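Local coordinates for protein putative lipase (Bacteroides thetaiotaomicron VPI-5482, PDB 3BZW) that probably hydrolyses ester bonds as a GDSL-type lipase or acylhydrolase, possibly acting on lysophospholipids, at residues Ser172-Gly177 with Asp239-Asp244; Pro183-Gln188 with Asn223-Glu228. All coordinates share one frame; numbering follows the deposited sequence.

Contact 1 of 2, residues Ser172-Gly177 with Asp239-Asp244; sequences SLANFG and DRLHPD. With ACT (acetate ion), chain G.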
# COMPACT_ATOMS: atom_id res chain seq x y z
N SER A 172 31.10 11.00 1.04
CA SER A 172 31.71 9.73 0.69
C SER A 172 32.91 9.46 1.61
O SER A 172 33.03 10.08 2.67
CB SER A 172 32.14 9.71 -0.78
OG SER A 172 32.57 8.41 -1.15
N LEU A 173 33.78 8.54 1.21
CA LEU A 173 34.92 8.17 2.03
C LEU A 173 35.88 9.29 2.41
O LEU A 173 36.07 10.25 1.68
CB LEU A 173 35.70 7.03 1.35
CG LEU A 173 36.49 7.38 0.09
CD1 LEU A 173 37.88 7.85 0.48
CD2 LEU A 173 36.59 6.16 -0.81
N ALA A 174 36.48 9.15 3.59
CA ALA A 174 37.46 10.11 4.08
C ALA A 174 38.47 9.37 4.95
O ALA A 174 38.09 8.60 5.84
CB ALA A 174 36.77 11.21 4.90
N ASN A 175 39.75 9.59 4.68
CA ASN A 175 40.81 8.94 5.43
C ASN A 175 41.81 10.01 5.85
O ASN A 175 42.56 10.53 5.03
CB ASN A 175 41.48 7.88 4.55
CG ASN A 175 42.73 7.29 5.18
OD1 ASN A 175 42.82 7.13 6.39
ND2 ASN A 175 43.71 6.94 4.34
N PHE A 176 41.81 10.34 7.14
CA PHE A 176 42.70 11.38 7.67
C PHE A 176 43.74 10.84 8.65
O PHE A 176 44.16 11.55 9.57
CB PHE A 176 41.87 12.46 8.36
CG PHE A 176 40.79 13.05 7.49
CD1 PHE A 176 41.12 13.75 6.33
CD2 PHE A 176 39.45 12.90 7.83
CE1 PHE A 176 40.12 14.29 5.52
CE2 PHE A 176 38.44 13.44 7.02
CZ PHE A 176 38.78 14.13 5.86
N GLY A 177 44.17 9.60 8.45
CA GLY A 177 45.15 9.03 9.35
C GLY A 177 44.68 7.74 9.98
O GLY A 177 43.51 7.37 9.86
N ASP A 239 39.79 12.24 0.52
CA ASP A 239 38.78 13.11 1.11
C ASP A 239 37.61 13.41 0.18
O ASP A 239 37.66 14.36 -0.61
CB ASP A 239 39.42 14.43 1.56
CG ASP A 239 38.50 15.25 2.45
OD1 ASP A 239 37.29 14.94 2.50
OD2 ASP A 239 38.99 16.21 3.08
N ARG A 240 36.56 12.60 0.29
CA ARG A 240 35.36 12.78 -0.51
C ARG A 240 34.26 13.29 0.42
O ARG A 240 33.07 13.08 0.18
CB ARG A 240 34.95 11.45 -1.14
CG ARG A 240 36.04 10.84 -2.01
CD ARG A 240 35.56 9.59 -2.73
NE ARG A 240 36.67 8.90 -3.38
CZ ARG A 240 36.55 7.78 -4.09
NH1 ARG A 240 35.35 7.23 -4.25
NH2 ARG A 240 37.62 7.22 -4.62
N LEU A 241 34.68 13.97 1.49
CA LEU A 241 33.78 14.54 2.48
C LEU A 241 33.74 16.07 2.38
O LEU A 241 32.68 16.67 2.30
CB LEU A 241 34.22 14.14 3.90
CG LEU A 241 33.63 14.90 5.10
CD1 LEU A 241 32.12 14.65 5.18
CD2 LEU A 241 34.31 14.44 6.38
N HIS A 242 34.92 16.69 2.38
CA HIS A 242 34.99 18.14 2.30
C HIS A 242 35.02 18.67 0.87
O HIS A 242 35.84 18.26 0.05
CB HIS A 242 36.22 18.66 3.05
CG HIS A 242 36.31 18.19 4.47
ND1 HIS A 242 37.28 17.31 4.90
CD2 HIS A 242 35.57 18.49 5.55
CE1 HIS A 242 37.13 17.09 6.19
NE2 HIS A 242 36.10 17.80 6.62
N PRO A 243 34.10 19.60 0.55
CA PRO A 243 34.05 20.18 -0.79
C PRO A 243 35.31 21.00 -1.07
O PRO A 243 35.92 21.55 -0.13
CB PRO A 243 32.81 21.07 -0.73
CG PRO A 243 31.94 20.38 0.28
CD PRO A 243 32.93 20.00 1.35
N ASP A 244 35.72 21.08 -2.33
CA ASP A 244 36.87 21.90 -2.67
C ASP A 244 36.28 23.26 -3.03
O ASP A 244 35.07 23.47 -2.88
CB ASP A 244 37.67 21.33 -3.85
CG ASP A 244 36.81 21.03 -5.07
OD1 ASP A 244 35.68 21.55 -5.18
OD2 ASP A 244 37.30 20.27 -5.94
C ACT G . 34.02 18.13 9.53
O ACT G . 35.04 17.52 9.26
OXT ACT G . 33.98 18.83 10.53
CH3 ACT G . 32.83 18.04 8.62
O HOH W 1 32.60 8.13 -3.86

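Contact 2 of 2, residues Pro183-Gln188 with Asn223-Glu228; sequences PDESYQ and NPMVEE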
# COMPACT_ATOMS: atom_id res chain seq x y z
N PRO A 183 33.93 5.64 6.63
CA PRO A 183 33.33 4.93 5.50
C PRO A 183 32.38 5.86 4.75
O PRO A 183 31.90 6.84 5.33
CB PRO A 183 32.60 3.76 6.16
CG PRO A 183 33.45 3.49 7.39
CD PRO A 183 33.72 4.89 7.89
N ASP A 184 32.10 5.58 3.47
CA ASP A 184 31.19 6.43 2.71
C ASP A 184 29.76 6.29 3.22
O ASP A 184 29.47 5.43 4.06
CB ASP A 184 31.26 6.15 1.19
CG ASP A 184 30.80 4.75 0.82
OD1 ASP A 184 29.76 4.28 1.34
OD2 ASP A 184 31.47 4.11 -0.02
N GLU A 185 28.85 7.12 2.70
CA GLU A 185 27.47 7.10 3.17
C GLU A 185 26.61 5.90 2.81
O GLU A 185 25.43 5.89 3.12
CB GLU A 185 26.75 8.39 2.76
CG GLU A 185 26.59 8.58 1.26
CD GLU A 185 25.72 9.77 0.91
OE1 GLU A 185 25.75 10.77 1.67
OE2 GLU A 185 25.03 9.72 -0.13
N SER A 186 27.18 4.89 2.17
CA SER A 186 26.40 3.69 1.84
C SER A 186 26.39 2.80 3.09
O SER A 186 25.66 1.81 3.15
CB SER A 186 27.02 2.92 0.66
OG SER A 186 28.25 2.31 1.00
N TYR A 187 27.18 3.18 4.09
CA TYR A 187 27.28 2.42 5.34
C TYR A 187 26.57 3.10 6.51
O TYR A 187 26.58 4.33 6.60
CB TYR A 187 28.74 2.25 5.75
CG TYR A 187 29.61 1.45 4.83
CD1 TYR A 187 29.69 0.06 4.96
CD2 TYR A 187 30.39 2.07 3.85
CE1 TYR A 187 30.55 -0.68 4.15
CE2 TYR A 187 31.25 1.34 3.04
CZ TYR A 187 31.32 -0.04 3.19
OH TYR A 187 32.17 -0.77 2.40
N GLN A 188 25.99 2.31 7.40
CA GLN A 188 25.37 2.87 8.60
C GLN A 188 26.55 3.21 9.50
O GLN A 188 27.65 2.67 9.31
CB GLN A 188 24.49 1.84 9.32
CG GLN A 188 23.29 1.34 8.53
CD GLN A 188 22.34 0.49 9.37
OE1 GLN A 188 22.76 -0.23 10.28
NE2 GLN A 188 21.04 0.57 9.06
N ASN A 223 26.66 15.15 -5.10
CA ASN A 223 26.70 13.82 -4.49
C ASN A 223 28.04 13.13 -4.77
O ASN A 223 28.26 12.63 -5.87
CB ASN A 223 25.56 12.95 -5.05
CG ASN A 223 25.39 11.64 -4.29
OD1 ASN A 223 26.27 11.23 -3.54
ND2 ASN A 223 24.26 10.98 -4.51
N PRO A 224 28.94 13.09 -3.77
CA PRO A 224 30.24 12.45 -3.96
C PRO A 224 30.16 10.94 -4.20
O PRO A 224 31.16 10.30 -4.54
CB PRO A 224 30.99 12.81 -2.67
CG PRO A 224 29.90 12.86 -1.66
CD PRO A 224 28.78 13.58 -2.39
N MSE A 225 28.97 10.36 -4.04
CA MSE A 225 28.80 8.93 -4.28
C MSE A 225 28.79 8.67 -5.78
O MSE A 225 28.90 7.53 -6.22
CB MSE A 225 27.50 8.43 -3.63
CG MSE A 225 27.54 8.39 -2.11
SE MSE A 225 28.99 7.31 -1.37
CE MSE A 225 28.22 5.55 -1.66
N VAL A 226 28.65 9.73 -6.56
CA VAL A 226 28.69 9.65 -8.01
C VAL A 226 30.08 10.17 -8.36
O VAL A 226 30.34 11.37 -8.27
CB VAL A 226 27.62 10.55 -8.68
CG1 VAL A 226 27.73 10.46 -10.20
CG2 VAL A 226 26.23 10.12 -8.22
N GLU A 227 30.98 9.25 -8.73
CA GLU A 227 32.36 9.58 -9.05
C GLU A 227 32.59 10.83 -9.88
O GLU A 227 33.49 11.61 -9.57
CB GLU A 227 33.02 8.39 -9.75
CG GLU A 227 33.45 7.28 -8.81
CD GLU A 227 33.87 6.02 -9.55
OE1 GLU A 227 34.49 6.13 -10.63
OE2 GLU A 227 33.58 4.91 -9.04
N GLU A 228 31.79 11.02 -10.92
CA GLU A 228 31.93 12.18 -11.78
C GLU A 228 31.75 13.51 -11.04
O GLU A 228 32.25 14.55 -11.49
CB GLU A 228 30.93 12.10 -12.94
CG GLU A 228 31.19 10.98 -13.96
CD GLU A 228 31.03 9.58 -13.38
OE1 GLU A 228 30.15 9.39 -12.51
OE2 GLU A 228 31.77 8.67 -13.80

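Contact 1 of 2, residues Ser172-Gly177 with Asp239-Asp244
OD1 of D239, on a carboxylate that F176 meets with its ring edge, is gripped by two backbone donors of its own loop. L241 N reaches D239 OD1 at 3.0 Å, closing an Asx turn, and H242 N reaches the same D239 OD1 at 2.9 Å. The other oxygen, D239 OD2, turns its syn lone pair to H242 ND1, 2.7 Å away in the imidazole plane, and also bonds Y42 OH. Just past strand 174-175, F176 brings CE1 to 3.3 Å from D239 OD2, ring and carboxylate planes 84° apart, while F176 CZ sits 3.4 Å from H242 CE1. Two bonds fasten the backbones: R240 N to L173 O at 2.8 Å and S172 N to R240 O at 3.0 Å. Extended from CG to NE, R240 slides its guanidinium beneath L173 CD2, which rests over the centre of that face; NE bonds A236 O, and a water joins NH1 to S172 OG. An alanine in place of D239 would probably leave H242 ND1 without its acceptor and the imidazole freer to turn. With ND1 held, H242 NE2 hydrogen-bonds an oxygen of an acetate, probably from the crystallisation liquor, at 2.9 Å; S35 N, G68 N and N99 ND2 also bond this acetate. This and the D-x-x-H spacing are consistent with the Asp-His pair of SGNH hydrolase active sites.

Contact 2 of 2, residues Pro183-Gln188 with Asn223-Glu228
Two Asx turns, opened by D184 and by N223, face each other here, and M225, a selenomethionine in this crystal, reaches from the second turn into the first. Each turn is also a type I beta turn, D184 to Y187 and N223 to V226. D184 OD1 takes S186 N at 2.8 Å and S186 OG on its syn lone pair, so one oxygen holds both the backbone N and the hydroxyl of that serine. In the other turn, N223 OD1 accepts M225 N at 2.9 Å, the donor standing above the amide carbonyl plane. M225 bends at chi2 and again at chi3 (-78°), and the second bend puts CE beside the D184 carboxylate: M225 CE lies 3.6 Å from D184 OD1 and 3.7 Å from S186 CB. The selenium rests on the aspartate stem, M225 SE to D184 CB being 3.6 Å, the two side chains crossing at about a right angle. E185 crosses the root of M225, with E185 CG and M225 CG 3.5 Å apart; its OE1 is held by R171 N. A second subunit borders the site: its W209 O accepts from N223 ND2, and its K133 NZ bonds S186 OG. No hydrogen bond spans the two segments. What joins them is van der Waals contact of a flexible, polarisable side chain with the stems and carboxylate oxygens of D184 and E185 and with S186 CB, while D184 OD1 and N223 OD1 are bonded within their own turns.

Contacts 1 and 2 lie with their centres 10 Å apart, on the same side of the chain's centre. Along the chain the order is 172-177, 183-188, 223-228, 239-244, so both segments of contact 2 fall between those of contact 1. The short antiparallel pair 174-175 and 180-182 leads from the first segment into the second, helix 195-210 lies between the second and third, and helix 245-258 follows the last. The two contacts touch directly: D184 CB packs on S172 OG and P224 CB on R240 O. Loops far apart in sequence thus pack together between the acetate site beside H242 and the surface that meets the second subunit.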